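Long-range contacts in rhamnosidase B (Bacillus sp., PDB 2OKX), which hydrolyses terminal non-reducing alpha-L-rhamnose residues of alpha-L-rhamnosides as a family 78 glycoside hydrolase, probably with inversion of configuration: residues Y204-I208 with V416-P422; Q209-K215 with D434-V440; P426-V431 with S516-H522; T461-G467 with N484-C490. All blocks are in the same frame, centred on the assembly; numbering follows the deposited sequence.

Interaction 1. Residues Y204-I208 with V416-P422; sequences YPASI and VLNAILP
Pro205 and Ile420 approach to 5.5 Å between their CA atoms where the chain leading into strand 207-215 passes the 3-10 turn 418-420; farther on, Ile208 faces Leu417. A water joins the backbones, donating to Pro205 O (2.8 Å) and Ile420 O (2.9 Å). Ile420 is wedged under the chain entering the strand. Its CG1 sits between the backbone N and the carbonyl carbon (chi1 61°), which carries CD1 to 3.4 Å from Ser207 CA, while CG2 rests on CB of the Pro205 ring. Ile208 CD1 meets Val416 CG1 tightly, at 3.4 Å. Over one face of the Tyr204 ring lies Pro422 CB, 3.9 Å from the centroid, a CH-pi contact, and the phenol is hydrogen-bonded to Glu523. With an alanine at Tyr204, Pro422 would probably lose its aromatic support and Glu523 its hydroxyl partner. Ala206 and Ser207 form a classic beta bulge opposite Asp442. The helical turn packs against it, between strands of two sheets of the concanavalin-like region.

Interaction 2. Residues Q209-K215 with D434-V440; sequences QSLSRVK and DGDCELV
The edge of the Arg213 guanidinium is turned to Asp434 O, which receives NH1 at 2.6 Å, only 3° out of the guanidinium plane. Water 3 lies at the same edge and donates on to Asp434 OD1, while NE forms a salt bridge with Glu408. A bend at chi3 (67°) turns the end of the arginine to that carbonyl. From above the plane of the Asp434 carboxylate comes Lys215 NZ, 2.7 Å from OD1, in a salt bridge. Next along the chain, Gly435 CA passes close to Arg213 CG, where a CB would clash. Glu438 OE2 accepts from water 2 (2.6 Å), which itself accepts from Ser210 OG and Ser212 OG; Glu438 OE1 forms a salt bridge with Arg404. Leu211 CD1 packs on Leu439 CD1 at 3.9 Å, on the side shared with Cys437. Backbone bonds are doubled at Ser212-Glu438 and Val214-Asp436, and Gln209 N takes Val440 O at the end, in an antiparallel pair (159°) whose strand 436-443 belongs to the concanavalin-like domain.

Interaction 3. Residues P426-V431 with S516-H522; sequences PGVLPV and SAPVKLH. With CA (calcium ion), chain C.
Gly427 and Leu521 form a hydrogen-bonded antiparallel pair, with Gly427 N to Leu521 O at 2.8 Å and Leu521 N to Gly427 O at 2.7 Å. Leu429 N adds a longer bond to Val519 O, and beyond it the two chains are bridged by water 4, which donates to Leu429 O and accepts from Val519 N. Among apolar contacts, Leu429 CD1 lies on Leu521 CB at 4.0 Å, and Val431 CG2 presses on Pro518 CA at 3.5 Å. In a CH-pi contact, Pro426 CB stands over the centre of the His522 ring, 3.8 Å from its centroid and 8° off the normal. With an alanine in place of His522, Pro426 would probably lose that flat surface, and a gap would open beside it. Calcium is held by His522 O (2.6 Å), by Val423 O and by waters 5, 6 and 7, among its ligands. The histidine serves the ion through its backbone and packs on Pro426 through its ring, and these two carbonyls are probably positioned by the course of the main chain.

Interaction 4. Residues T461-G467 with N484-C490; sequences TIIDAYG and NTFRYIC
Asp464 OD1 is gripped by two arginines: Arg487 NH2 bonds to it at 2.8 Å, and Arg513 NE forms a second salt bridge. Arg487 also puts NE on Asp464 OD2 at 2.7 Å, a side-on, two-nitrogen pairing in which each oxygen uses its syn lone pair and the carboxylate and guanidinium planes differ by 2°. Asp464 and Arg487 are buried, and the carboxylate probably offsets part of the charge of both arginines. Ile462 CG2 sits over one face of the guanidinium, 3.4 Å from NE. Across the sheet, CG of Phe486 lies between its backbone N and carbonyl carbon (chi1 79°), which brings the ring under Ala465 CB, 3.6 Å from the centroid. Ile463 CG1 touches Cys490 SG at 3.7 Å on that same side. Asn484 ND2 reaches Gly467 O from above its carbonyl plane (2.9 Å) and bonds also to Gly504 O. These antiparallel strands, 165° apart, pair in a sheet of the concanavalin-like beta sandwich, with 462-472 flanked on its other edge by 507-513.

How the interactions relate
From the N terminus, strand 207-215 and the residues before it are met by partners more than 200 residues later. Interaction 1 closes the first loop at 416-422, and interaction 2, starting just after it on the same strand, closes at 434-440, so the two cross. Interaction 3 opens at 426-431, after interaction 1 has closed, and crosses interaction 2, while interaction 4 is nested inside the loop closed by interaction 3. Val416 packs on Leu439, Pro430 on Leu211, and Val519 on Thr461. Interactions 1, 2 and 4 all reach one sheet; interaction 3 belongs to the other, whose Leu521 touches Ala419 and Leu439. Together they tie the two sheets and the intervening helical turn into one packed unit.

Interaction 1. Residues Y204-I208 with V416-P422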
loop_
_atom_site.group_PDB
_atom_site.type_symbol
_atom_site.label_atom_id
_atom_site.label_comp_id
_atom_site.label_asym_id
_atom_site.label_seq_id
_atom_site.Cartn_x
_atom_site.Cartn_y
_atom_site.Cartn_z
ATOM N N TYR A 204 -13.980 -3.692 -17.614
ATOM C CA TYR A 204 -13.266 -3.374 -18.837
ATOM C C TYR A 204 -12.758 -1.938 -18.779
ATOM O O TYR A 204 -13.287 -1.120 -18.029
ATOM C CB TYR A 204 -14.174 -3.561 -20.056
ATOM C CG TYR A 204 -14.452 -5.009 -20.377
ATOM C CD1 TYR A 204 -15.398 -5.738 -19.652
ATOM C CD2 TYR A 204 -13.724 -5.671 -21.367
ATOM C CE1 TYR A 204 -15.604 -7.095 -19.904
ATOM C CE2 TYR A 204 -13.922 -7.024 -21.624
ATOM C CZ TYR A 204 -14.857 -7.728 -20.891
ATOM O OH TYR A 204 -15.029 -9.070 -21.129
ATOM N N PRO A 205 -11.704 -1.623 -19.554
ATOM C CA PRO A 205 -11.117 -0.281 -19.599
ATOM C C PRO A 205 -12.076 0.728 -20.228
ATOM O O PRO A 205 -13.055 0.344 -20.864
ATOM C CB PRO A 205 -9.860 -0.478 -20.448
ATOM C CG PRO A 205 -9.486 -1.908 -20.180
ATOM C CD PRO A 205 -10.839 -2.590 -20.254
ATOM N N ALA A 206 -11.783 2.014 -20.056
ATOM C CA ALA A 206 -12.629 3.066 -20.606
ATOM C C ALA A 206 -12.222 3.480 -22.010
ATOM O O ALA A 206 -13.074 3.727 -22.859
ATOM C CB ALA A 206 -12.613 4.293 -19.688
ATOM N N SER A 207 -10.919 3.559 -22.257
ATOM C CA SER A 207 -10.448 3.984 -23.567
ATOM C C SER A 207 -9.003 3.593 -23.832
ATOM O O SER A 207 -8.300 3.099 -22.946
ATOM C CB SER A 207 -10.550 5.505 -23.671
ATOM O OG SER A 207 -9.673 6.127 -22.735
ATOM N N ILE A 208 -8.570 3.806 -25.068
ATOM C CA ILE A 208 -7.186 3.550 -25.422
ATOM C C ILE A 208 -6.658 4.951 -25.641
ATOM O O ILE A 208 -7.120 5.668 -26.530
ATOM C CB ILE A 208 -7.045 2.722 -26.708
ATOM C CG1 ILE A 208 -7.554 1.298 -26.451
ATOM C CG2 ILE A 208 -5.569 2.713 -27.156
ATOM C CD1 ILE A 208 -7.300 0.325 -27.581
ATOM N N VAL A 416 -8.165 -1.729 -32.931
ATOM C CA VAL A 416 -7.568 -1.889 -31.615
ATOM C C VAL A 416 -8.535 -1.602 -30.471
ATOM O O VAL A 416 -8.432 -2.205 -29.402
ATOM C CB VAL A 416 -6.315 -0.992 -31.476
ATOM C CG1 VAL A 416 -5.647 -1.220 -30.126
ATOM C CG2 VAL A 416 -5.343 -1.304 -32.597
ATOM N N LEU A 417 -9.484 -0.697 -30.687
ATOM C CA LEU A 417 -10.443 -0.373 -29.632
ATOM C C LEU A 417 -11.183 -1.622 -29.153
ATOM O O LEU A 417 -11.576 -1.707 -27.994
ATOM C CB LEU A 417 -11.444 0.680 -30.120
ATOM C CG LEU A 417 -10.833 2.016 -30.552
ATOM C CD1 LEU A 417 -11.948 2.992 -30.892
ATOM C CD2 LEU A 417 -9.956 2.577 -29.438
ATOM N N ASN A 418 -11.366 -2.594 -30.046
ATOM C CA ASN A 418 -12.057 -3.832 -29.692
ATOM C C ASN A 418 -11.376 -4.529 -28.522
ATOM O O ASN A 418 -12.002 -5.305 -27.801
ATOM C CB ASN A 418 -12.079 -4.800 -30.883
ATOM C CG ASN A 418 -12.979 -4.332 -32.013
ATOM O OD1 ASN A 418 -12.881 -4.825 -33.141
ATOM N ND2 ASN A 418 -13.870 -3.394 -31.717
ATOM N N ALA A 419 -10.087 -4.255 -28.339
ATOM C CA ALA A 419 -9.324 -4.880 -27.267
ATOM C C ALA A 419 -9.840 -4.554 -25.868
ATOM O O ALA A 419 -9.623 -5.321 -24.931
ATOM C CB ALA A 419 -7.847 -4.490 -27.385
ATOM N N ILE A 420 -10.524 -3.427 -25.717
ATOM C CA ILE A 420 -11.032 -3.051 -24.400
ATOM C C ILE A 420 -12.550 -3.121 -24.300
ATOM O O ILE A 420 -13.126 -2.665 -23.315
ATOM C CB ILE A 420 -10.607 -1.623 -24.024
ATOM C CG1 ILE A 420 -11.173 -0.631 -25.045
ATOM C CG2 ILE A 420 -9.089 -1.536 -23.955
ATOM C CD1 ILE A 420 -11.138 0.819 -24.584
ATOM N N LEU A 421 -13.189 -3.694 -25.317
ATOM C CA LEU A 421 -14.646 -3.809 -25.350
ATOM C C LEU A 421 -15.126 -5.250 -25.202
ATOM O O LEU A 421 -14.489 -6.183 -25.692
ATOM C CB LEU A 421 -15.182 -3.238 -26.669
ATOM C CG LEU A 421 -14.898 -1.757 -26.948
ATOM C CD1 LEU A 421 -15.394 -1.388 -28.334
ATOM C CD2 LEU A 421 -15.581 -0.895 -25.892
ATOM N N PRO A 422 -16.253 -5.453 -24.504
ATOM C CA PRO A 422 -16.771 -6.813 -24.338
ATOM C C PRO A 422 -17.574 -7.195 -25.582
ATOM O O PRO A 422 -18.805 -7.257 -25.552
ATOM C CB PRO A 422 -17.631 -6.700 -23.081
ATOM C CG PRO A 422 -18.178 -5.308 -23.189
ATOM C CD PRO A 422 -16.974 -4.500 -23.641
HETATM O O HOH W 1 -15.101 -0.839 -22.289
#

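Interaction 2. Residues Q209-K215 with D434-V440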
loop_
_atom_site.group_PDB
_atom_site.type_symbol
_atom_site.label_atom_id
_atom_site.label_comp_id
_atom_site.label_asym_id
_atom_site.label_seq_id
_atom_site.Cartn_x
_atom_site.Cartn_y
_atom_site.Cartn_z
ATOM N N GLN A 209 -5.711 5.347 -24.805
ATOM C CA GLN A 209 -5.146 6.682 -24.871
ATOM C C GLN A 209 -4.166 6.888 -26.013
ATOM O O GLN A 209 -4.145 7.953 -26.623
ATOM C CB GLN A 209 -4.459 7.010 -23.549
ATOM C CG GLN A 209 -3.802 8.375 -23.523
ATOM C CD GLN A 209 -3.217 8.688 -22.168
ATOM O OE1 GLN A 209 -3.945 8.830 -21.186
ATOM N NE2 GLN A 209 -1.897 8.784 -22.101
ATOM N N SER A 210 -3.353 5.877 -26.303
ATOM C CA SER A 210 -2.379 6.005 -27.379
ATOM C C SER A 210 -1.789 4.677 -27.811
ATOM O O SER A 210 -1.944 3.656 -27.138
ATOM C CB SER A 210 -1.230 6.916 -26.937
ATOM O OG SER A 210 -0.495 6.316 -25.880
ATOM N N LEU A 211 -1.115 4.714 -28.957
ATOM C CA LEU A 211 -0.430 3.556 -29.508
ATOM C C LEU A 211 0.889 4.130 -29.997
ATOM O O LEU A 211 0.917 5.201 -30.599
ATOM C CB LEU A 211 -1.217 2.935 -30.669
ATOM C CG LEU A 211 -0.613 1.628 -31.207
ATOM C CD1 LEU A 211 -1.679 0.794 -31.893
ATOM C CD2 LEU A 211 0.523 1.941 -32.158
ATOM N N SER A 212 1.987 3.440 -29.720
ATOM C CA SER A 212 3.286 3.945 -30.136
ATOM C C SER A 212 4.209 2.825 -30.570
ATOM O O SER A 212 4.046 1.677 -30.159
ATOM C CB SER A 212 3.961 4.692 -28.978
ATOM O OG SER A 212 3.152 5.737 -28.462
ATOM N N ARG A 213 5.169 3.170 -31.419
ATOM C CA ARG A 213 6.176 2.213 -31.851
ATOM C C ARG A 213 7.314 2.550 -30.899
ATOM O O ARG A 213 7.780 3.689 -30.863
ATOM C CB ARG A 213 6.604 2.463 -33.301
ATOM C CG ARG A 213 7.738 1.540 -33.763
ATOM C CD ARG A 213 8.015 1.694 -35.263
ATOM N NE ARG A 213 8.570 3.000 -35.608
ATOM C CZ ARG A 213 9.864 3.234 -35.816
ATOM N NH1 ARG A 213 10.744 2.248 -35.717
ATOM N NH2 ARG A 213 10.278 4.454 -36.131
ATOM N N VAL A 214 7.754 1.576 -30.112
ATOM C CA VAL A 214 8.805 1.848 -29.140
ATOM C C VAL A 214 9.918 0.804 -29.083
ATOM O O VAL A 214 9.808 -0.275 -29.661
ATOM C CB VAL A 214 8.197 1.971 -27.723
ATOM C CG1 VAL A 214 7.035 2.971 -27.734
ATOM C CG2 VAL A 214 7.707 0.608 -27.249
ATOM N N LYS A 215 10.985 1.147 -28.369
ATOM C CA LYS A 215 12.123 0.257 -28.178
ATOM C C LYS A 215 12.687 0.437 -26.777
ATOM O O LYS A 215 12.825 1.563 -26.302
ATOM C CB LYS A 215 13.235 0.557 -29.185
ATOM C CG LYS A 215 12.918 0.194 -30.623
ATOM C CD LYS A 215 14.102 0.542 -31.519
ATOM C CE LYS A 215 13.846 0.135 -32.962
ATOM N NZ LYS A 215 14.947 0.580 -33.864
ATOM N N ASP A 434 10.342 -2.381 -37.375
ATOM C CA ASP A 434 11.432 -2.128 -36.445
ATOM C C ASP A 434 10.933 -1.468 -35.161
ATOM O O ASP A 434 10.861 -0.243 -35.074
ATOM C CB ASP A 434 12.480 -1.224 -37.092
ATOM C CG ASP A 434 13.720 -1.069 -36.238
ATOM O OD1 ASP A 434 14.459 -0.087 -36.440
ATOM O OD2 ASP A 434 13.962 -1.935 -35.370
ATOM N N GLY A 435 10.596 -2.282 -34.169
ATOM C CA GLY A 435 10.119 -1.733 -32.912
ATOM C C GLY A 435 8.968 -2.517 -32.324
ATOM O O GLY A 435 8.378 -3.367 -32.991
ATOM N N ASP A 436 8.646 -2.219 -31.069
ATOM C CA ASP A 436 7.564 -2.891 -30.361
ATOM C C ASP A 436 6.279 -2.064 -30.444
ATOM O O ASP A 436 6.307 -0.891 -30.812
ATOM C CB ASP A 436 7.947 -3.078 -28.892
ATOM C CG ASP A 436 9.300 -3.749 -28.717
ATOM O OD1 ASP A 436 9.934 -3.523 -27.667
ATOM O OD2 ASP A 436 9.722 -4.507 -29.619
ATOM N N CYS A 437 5.159 -2.679 -30.079
ATOM C CA CYS A 437 3.870 -2.000 -30.109
ATOM C C CYS A 437 3.409 -1.695 -28.690
ATOM O O CYS A 437 3.106 -2.605 -27.926
ATOM C CB CYS A 437 2.820 -2.872 -30.800
ATOM S SG CYS A 437 1.186 -2.098 -30.917
ATOM N N GLU A 438 3.360 -0.413 -28.346
ATOM C CA GLU A 438 2.931 -0.005 -27.015
ATOM C C GLU A 438 1.517 0.569 -27.012
ATOM O O GLU A 438 1.215 1.508 -27.745
ATOM C CB GLU A 438 3.884 1.045 -26.449
ATOM C CG GLU A 438 3.389 1.681 -25.149
ATOM C CD GLU A 438 4.135 2.955 -24.814
ATOM O OE1 GLU A 438 5.293 2.870 -24.350
ATOM O OE2 GLU A 438 3.564 4.044 -25.031
ATOM N N LEU A 439 0.658 -0.003 -26.181
ATOM C CA LEU A 439 -0.711 0.471 -26.041
ATOM C C LEU A 439 -0.864 1.055 -24.642
ATOM O O LEU A 439 -0.448 0.431 -23.672
ATOM C CB LEU A 439 -1.701 -0.687 -26.179
ATOM C CG LEU A 439 -2.331 -1.028 -27.529
ATOM C CD1 LEU A 439 -1.278 -1.165 -28.599
ATOM C CD2 LEU A 439 -3.133 -2.314 -27.372
ATOM N N VAL A 440 -1.435 2.251 -24.534
ATOM C CA VAL A 440 -1.682 2.833 -23.217
ATOM C C VAL A 440 -3.189 2.719 -23.029
ATOM O O VAL A 440 -3.966 3.389 -23.710
ATOM C CB VAL A 440 -1.246 4.313 -23.118
ATOM C CG1 VAL A 440 -1.656 4.880 -21.758
ATOM C CG2 VAL A 440 0.268 4.416 -23.262
HETATM O O HOH W 2 1.613 4.453 -26.707
HETATM O O HOH W 3 13.602 2.417 -36.210
#

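Interaction 3. Residues P426-V431 with S516-H522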
loop_
_atom_site.group_PDB
_atom_site.type_symbol
_atom_site.label_atom_id
_atom_site.label_comp_id
_atom_site.label_asym_id
_atom_site.label_seq_id
_atom_site.Cartn_x
_atom_site.Cartn_y
_atom_site.Cartn_z
ATOM N N PRO A 426 -11.999 -9.319 -32.060
ATOM C CA PRO A 426 -10.779 -8.943 -31.343
ATOM C C PRO A 426 -10.141 -7.677 -31.906
ATOM O O PRO A 426 -10.521 -7.193 -32.972
ATOM C CB PRO A 426 -9.885 -10.163 -31.534
ATOM C CG PRO A 426 -10.261 -10.618 -32.921
ATOM C CD PRO A 426 -11.776 -10.520 -32.888
ATOM N N GLY A 427 -9.180 -7.139 -31.165
ATOM C CA GLY A 427 -8.472 -5.959 -31.617
ATOM C C GLY A 427 -7.179 -6.458 -32.234
ATOM O O GLY A 427 -6.431 -7.192 -31.594
ATOM N N VAL A 428 -6.920 -6.084 -33.480
ATOM C CA VAL A 428 -5.710 -6.520 -34.164
ATOM C C VAL A 428 -4.633 -5.453 -34.050
ATOM O O VAL A 428 -4.781 -4.343 -34.555
ATOM C CB VAL A 428 -5.994 -6.813 -35.654
ATOM C CG1 VAL A 428 -4.745 -7.381 -36.333
ATOM C CG2 VAL A 428 -7.152 -7.797 -35.768
ATOM N N LEU A 429 -3.546 -5.799 -33.376
ATOM C CA LEU A 429 -2.446 -4.871 -33.178
ATOM C C LEU A 429 -1.533 -4.791 -34.386
ATOM O O LEU A 429 -1.228 -5.802 -35.017
ATOM C CB LEU A 429 -1.627 -5.280 -31.949
ATOM C CG LEU A 429 -2.145 -4.876 -30.562
ATOM C CD1 LEU A 429 -3.629 -5.142 -30.442
ATOM C CD2 LEU A 429 -1.372 -5.646 -29.495
ATOM N N PRO A 430 -1.090 -3.576 -34.731
ATOM C CA PRO A 430 -0.200 -3.412 -35.876
ATOM C C PRO A 430 1.167 -3.994 -35.545
ATOM O O PRO A 430 1.608 -3.963 -34.391
ATOM C CB PRO A 430 -0.151 -1.899 -36.055
ATOM C CG PRO A 430 -0.264 -1.403 -34.645
ATOM C CD PRO A 430 -1.381 -2.275 -34.103
ATOM N N VAL A 431 1.825 -4.543 -36.556
ATOM C CA VAL A 431 3.154 -5.103 -36.380
ATOM C C VAL A 431 4.119 -4.135 -37.045
ATOM O O VAL A 431 3.994 -3.845 -38.235
ATOM C CB VAL A 431 3.287 -6.478 -37.058
ATOM C CG1 VAL A 431 4.704 -7.001 -36.890
ATOM C CG2 VAL A 431 2.289 -7.449 -36.458
ATOM N N SER A 516 6.295 -11.988 -34.813
ATOM C CA SER A 516 6.497 -11.896 -36.253
ATOM C C SER A 516 5.152 -11.675 -36.939
ATOM O O SER A 516 5.028 -10.852 -37.851
ATOM C CB SER A 516 7.148 -13.183 -36.770
ATOM O OG SER A 516 6.464 -14.327 -36.280
ATOM N N ALA A 517 4.149 -12.413 -36.481
ATOM C CA ALA A 517 2.803 -12.317 -37.027
ATOM C C ALA A 517 1.966 -11.410 -36.131
ATOM O O ALA A 517 2.311 -11.176 -34.972
ATOM C CB ALA A 517 2.178 -13.703 -37.104
ATOM N N PRO A 518 0.849 -10.887 -36.657
ATOM C CA PRO A 518 0.002 -10.006 -35.849
ATOM C C PRO A 518 -0.592 -10.663 -34.612
ATOM O O PRO A 518 -0.897 -11.857 -34.603
ATOM C CB PRO A 518 -1.067 -9.546 -36.843
ATOM C CG PRO A 518 -1.144 -10.672 -37.821
ATOM C CD PRO A 518 0.310 -11.032 -38.020
ATOM N N VAL A 519 -0.741 -9.866 -33.562
ATOM C CA VAL A 519 -1.317 -10.335 -32.313
ATOM C C VAL A 519 -2.773 -9.876 -32.262
ATOM O O VAL A 519 -3.081 -8.733 -32.588
ATOM C CB VAL A 519 -0.562 -9.749 -31.095
ATOM C CG1 VAL A 519 -1.347 -10.014 -29.807
ATOM C CG2 VAL A 519 0.825 -10.362 -31.000
ATOM N N LYS A 520 -3.666 -10.779 -31.876
ATOM C CA LYS A 520 -5.078 -10.442 -31.765
ATOM C C LYS A 520 -5.424 -10.352 -30.289
ATOM O O LYS A 520 -5.416 -11.357 -29.577
ATOM C CB LYS A 520 -5.950 -11.509 -32.426
ATOM C CG LYS A 520 -5.799 -11.594 -33.929
ATOM C CD LYS A 520 -6.735 -12.641 -34.501
ATOM C CE LYS A 520 -6.572 -12.764 -36.005
ATOM N NZ LYS A 520 -7.486 -13.797 -36.562
ATOM N N LEU A 521 -5.722 -9.147 -29.826
ATOM C CA LEU A 521 -6.067 -8.955 -28.428
ATOM C C LEU A 521 -7.584 -9.039 -28.289
ATOM O O LEU A 521 -8.310 -8.147 -28.733
ATOM C CB LEU A 521 -5.534 -7.600 -27.946
ATOM C CG LEU A 521 -5.630 -7.245 -26.457
ATOM C CD1 LEU A 521 -5.125 -8.396 -25.595
ATOM C CD2 LEU A 521 -4.811 -5.985 -26.196
ATOM N N HIS A 522 -8.060 -10.134 -27.700
ATOM C CA HIS A 522 -9.490 -10.337 -27.507
ATOM C C HIS A 522 -10.028 -9.468 -26.383
ATOM O O HIS A 522 -11.161 -8.999 -26.445
ATOM C CB HIS A 522 -9.796 -11.811 -27.230
ATOM C CG HIS A 522 -9.723 -12.673 -28.452
ATOM N ND1 HIS A 522 -8.530 -13.098 -28.994
ATOM C CD2 HIS A 522 -10.695 -13.137 -29.273
ATOM C CE1 HIS A 522 -8.768 -13.786 -30.097
ATOM N NE2 HIS A 522 -10.074 -13.824 -30.289
HETATM CA CA CA C . -13.467 -9.983 -27.113
HETATM O O HOH W 4 0.402 -7.394 -33.818
HETATM O O HOH W 5 -12.711 -11.111 -29.093
HETATM O O HOH W 6 -14.152 -8.981 -25.133
HETATM O O HOH W 7 -13.044 -7.905 -28.044
#

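Interaction 4. Residues T461-G467 with N484-C490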
loop_
_atom_site.group_PDB
_atom_site.type_symbol
_atom_site.label_atom_id
_atom_site.label_comp_id
_atom_site.label_asym_id
_atom_site.label_seq_id
_atom_site.Cartn_x
_atom_site.Cartn_y
_atom_site.Cartn_z
ATOM N N THR A 461 6.103 -14.447 -28.187
ATOM C CA THR A 461 5.717 -13.042 -28.141
ATOM C C THR A 461 5.736 -12.561 -26.690
ATOM O O THR A 461 5.232 -13.238 -25.789
ATOM C CB THR A 461 4.305 -12.820 -28.732
ATOM O OG1 THR A 461 4.304 -13.180 -30.120
ATOM C CG2 THR A 461 3.892 -11.358 -28.597
ATOM N N ILE A 462 6.342 -11.402 -26.468
ATOM C CA ILE A 462 6.423 -10.831 -25.126
ATOM C C ILE A 462 5.281 -9.849 -24.865
ATOM O O ILE A 462 5.029 -8.952 -25.670
ATOM C CB ILE A 462 7.749 -10.073 -24.922
ATOM C CG1 ILE A 462 8.926 -11.051 -24.965
ATOM C CG2 ILE A 462 7.723 -9.318 -23.591
ATOM C CD1 ILE A 462 10.286 -10.357 -24.972
ATOM N N ILE A 463 4.596 -10.031 -23.741
ATOM C CA ILE A 463 3.505 -9.147 -23.347
ATOM C C ILE A 463 3.900 -8.487 -22.022
ATOM O O ILE A 463 3.881 -9.134 -20.971
ATOM C CB ILE A 463 2.180 -9.925 -23.147
ATOM C CG1 ILE A 463 1.820 -10.699 -24.423
ATOM C CG2 ILE A 463 1.051 -8.952 -22.803
ATOM C CD1 ILE A 463 1.583 -9.810 -25.650
ATOM N N ASP A 464 4.272 -7.211 -22.085
ATOM C CA ASP A 464 4.677 -6.451 -20.903
ATOM C C ASP A 464 3.547 -5.562 -20.390
ATOM O O ASP A 464 2.876 -4.880 -21.170
ATOM C CB ASP A 464 5.885 -5.570 -21.227
ATOM C CG ASP A 464 7.185 -6.352 -21.284
ATOM O OD1 ASP A 464 8.219 -5.749 -21.631
ATOM O OD2 ASP A 464 7.173 -7.561 -20.972
ATOM N N ALA A 465 3.348 -5.573 -19.075
ATOM C CA ALA A 465 2.307 -4.771 -18.450
ATOM C C ALA A 465 2.932 -3.896 -17.374
ATOM O O ALA A 465 3.731 -4.367 -16.567
ATOM C CB ALA A 465 1.247 -5.673 -17.841
ATOM N N TYR A 466 2.566 -2.618 -17.375
ATOM C CA TYR A 466 3.087 -1.654 -16.413
ATOM C C TYR A 466 1.999 -0.623 -16.097
ATOM O O TYR A 466 1.514 0.067 -16.987
ATOM C CB TYR A 466 4.328 -0.982 -17.009
ATOM C CG TYR A 466 4.814 0.256 -16.290
ATOM C CD1 TYR A 466 4.960 0.280 -14.901
ATOM C CD2 TYR A 466 5.174 1.396 -17.010
ATOM C CE1 TYR A 466 5.457 1.412 -14.246
ATOM C CE2 TYR A 466 5.673 2.524 -16.371
ATOM C CZ TYR A 466 5.814 2.526 -14.991
ATOM O OH TYR A 466 6.349 3.632 -14.373
ATOM N N GLY A 467 1.619 -0.527 -14.827
ATOM C CA GLY A 467 0.574 0.408 -14.449
ATOM C C GLY A 467 1.032 1.661 -13.725
ATOM O O GLY A 467 1.842 1.597 -12.800
ATOM N N ASN A 484 5.693 -1.950 -10.779
ATOM C CA ASN A 484 4.272 -2.262 -10.955
ATOM C C ASN A 484 4.090 -2.964 -12.294
ATOM O O ASN A 484 3.356 -2.493 -13.166
ATOM C CB ASN A 484 3.489 -0.948 -10.936
ATOM C CG ASN A 484 2.155 -1.078 -10.254
ATOM O OD1 ASN A 484 1.951 -1.970 -9.434
ATOM N ND2 ASN A 484 1.239 -0.167 -10.571
ATOM N N THR A 485 4.725 -4.123 -12.430
ATOM C CA THR A 485 4.728 -4.823 -13.702
ATOM C C THR A 485 4.713 -6.346 -13.669
ATOM O O THR A 485 4.788 -6.980 -12.623
ATOM C CB THR A 485 6.014 -4.475 -14.453
ATOM O OG1 THR A 485 7.119 -5.040 -13.733
ATOM C CG2 THR A 485 6.225 -2.969 -14.528
ATOM N N PHE A 486 4.626 -6.906 -14.873
ATOM C CA PHE A 486 4.723 -8.336 -15.099
ATOM C C PHE A 486 5.049 -8.528 -16.573
ATOM O O PHE A 486 4.759 -7.666 -17.407
ATOM C CB PHE A 486 3.447 -9.106 -14.682
ATOM C CG PHE A 486 2.298 -9.037 -15.662
ATOM C CD1 PHE A 486 1.072 -8.512 -15.263
ATOM C CD2 PHE A 486 2.410 -9.564 -16.950
ATOM C CE1 PHE A 486 -0.025 -8.515 -16.125
ATOM C CE2 PHE A 486 1.317 -9.571 -17.818
ATOM C CZ PHE A 486 0.100 -9.046 -17.404
ATOM N N ARG A 487 5.727 -9.623 -16.880
ATOM C CA ARG A 487 6.045 -9.946 -18.258
ATOM C C ARG A 487 5.479 -11.329 -18.493
ATOM O O ARG A 487 5.652 -12.229 -17.670
ATOM C CB ARG A 487 7.553 -9.964 -18.520
ATOM C CG ARG A 487 7.912 -10.670 -19.839
ATOM C CD ARG A 487 9.323 -10.357 -20.286
ATOM N NE ARG A 487 9.455 -8.966 -20.699
ATOM C CZ ARG A 487 10.592 -8.410 -21.100
ATOM N NH1 ARG A 487 11.706 -9.133 -21.143
ATOM N NH2 ARG A 487 10.617 -7.134 -21.462
ATOM N N TYR A 488 4.793 -11.485 -19.614
ATOM C CA TYR A 488 4.188 -12.752 -19.983
ATOM C C TYR A 488 4.717 -13.093 -21.368
ATOM O O TYR A 488 4.625 -12.282 -22.292
ATOM C CB TYR A 488 2.666 -12.605 -20.033
ATOM C CG TYR A 488 1.927 -13.850 -20.467
ATOM C CD1 TYR A 488 1.483 -14.785 -19.531
ATOM C CD2 TYR A 488 1.670 -14.091 -21.817
ATOM C CE1 TYR A 488 0.794 -15.928 -19.932
ATOM C CE2 TYR A 488 0.985 -15.232 -22.230
ATOM C CZ TYR A 488 0.550 -16.143 -21.283
ATOM O OH TYR A 488 -0.130 -17.266 -21.693
ATOM N N ILE A 489 5.297 -14.281 -21.499
ATOM C CA ILE A 489 5.833 -14.732 -22.777
ATOM C C ILE A 489 4.855 -15.773 -23.306
ATOM O O ILE A 489 4.581 -16.778 -22.651
ATOM C CB ILE A 489 7.234 -15.346 -22.605
ATOM C CG1 ILE A 489 8.139 -14.351 -21.872
ATOM C CG2 ILE A 489 7.831 -15.664 -23.970
ATOM C CD1 ILE A 489 9.454 -14.933 -21.402
ATOM N N CYS A 490 4.337 -15.513 -24.497
ATOM C CA CYS A 490 3.332 -16.361 -25.129
ATOM C C CYS A 490 3.695 -17.745 -25.632
ATOM O O CYS A 490 4.794 -17.982 -26.128
ATOM C CB CYS A 490 2.709 -15.611 -26.301
ATOM S SG CYS A 490 1.864 -14.099 -25.828
#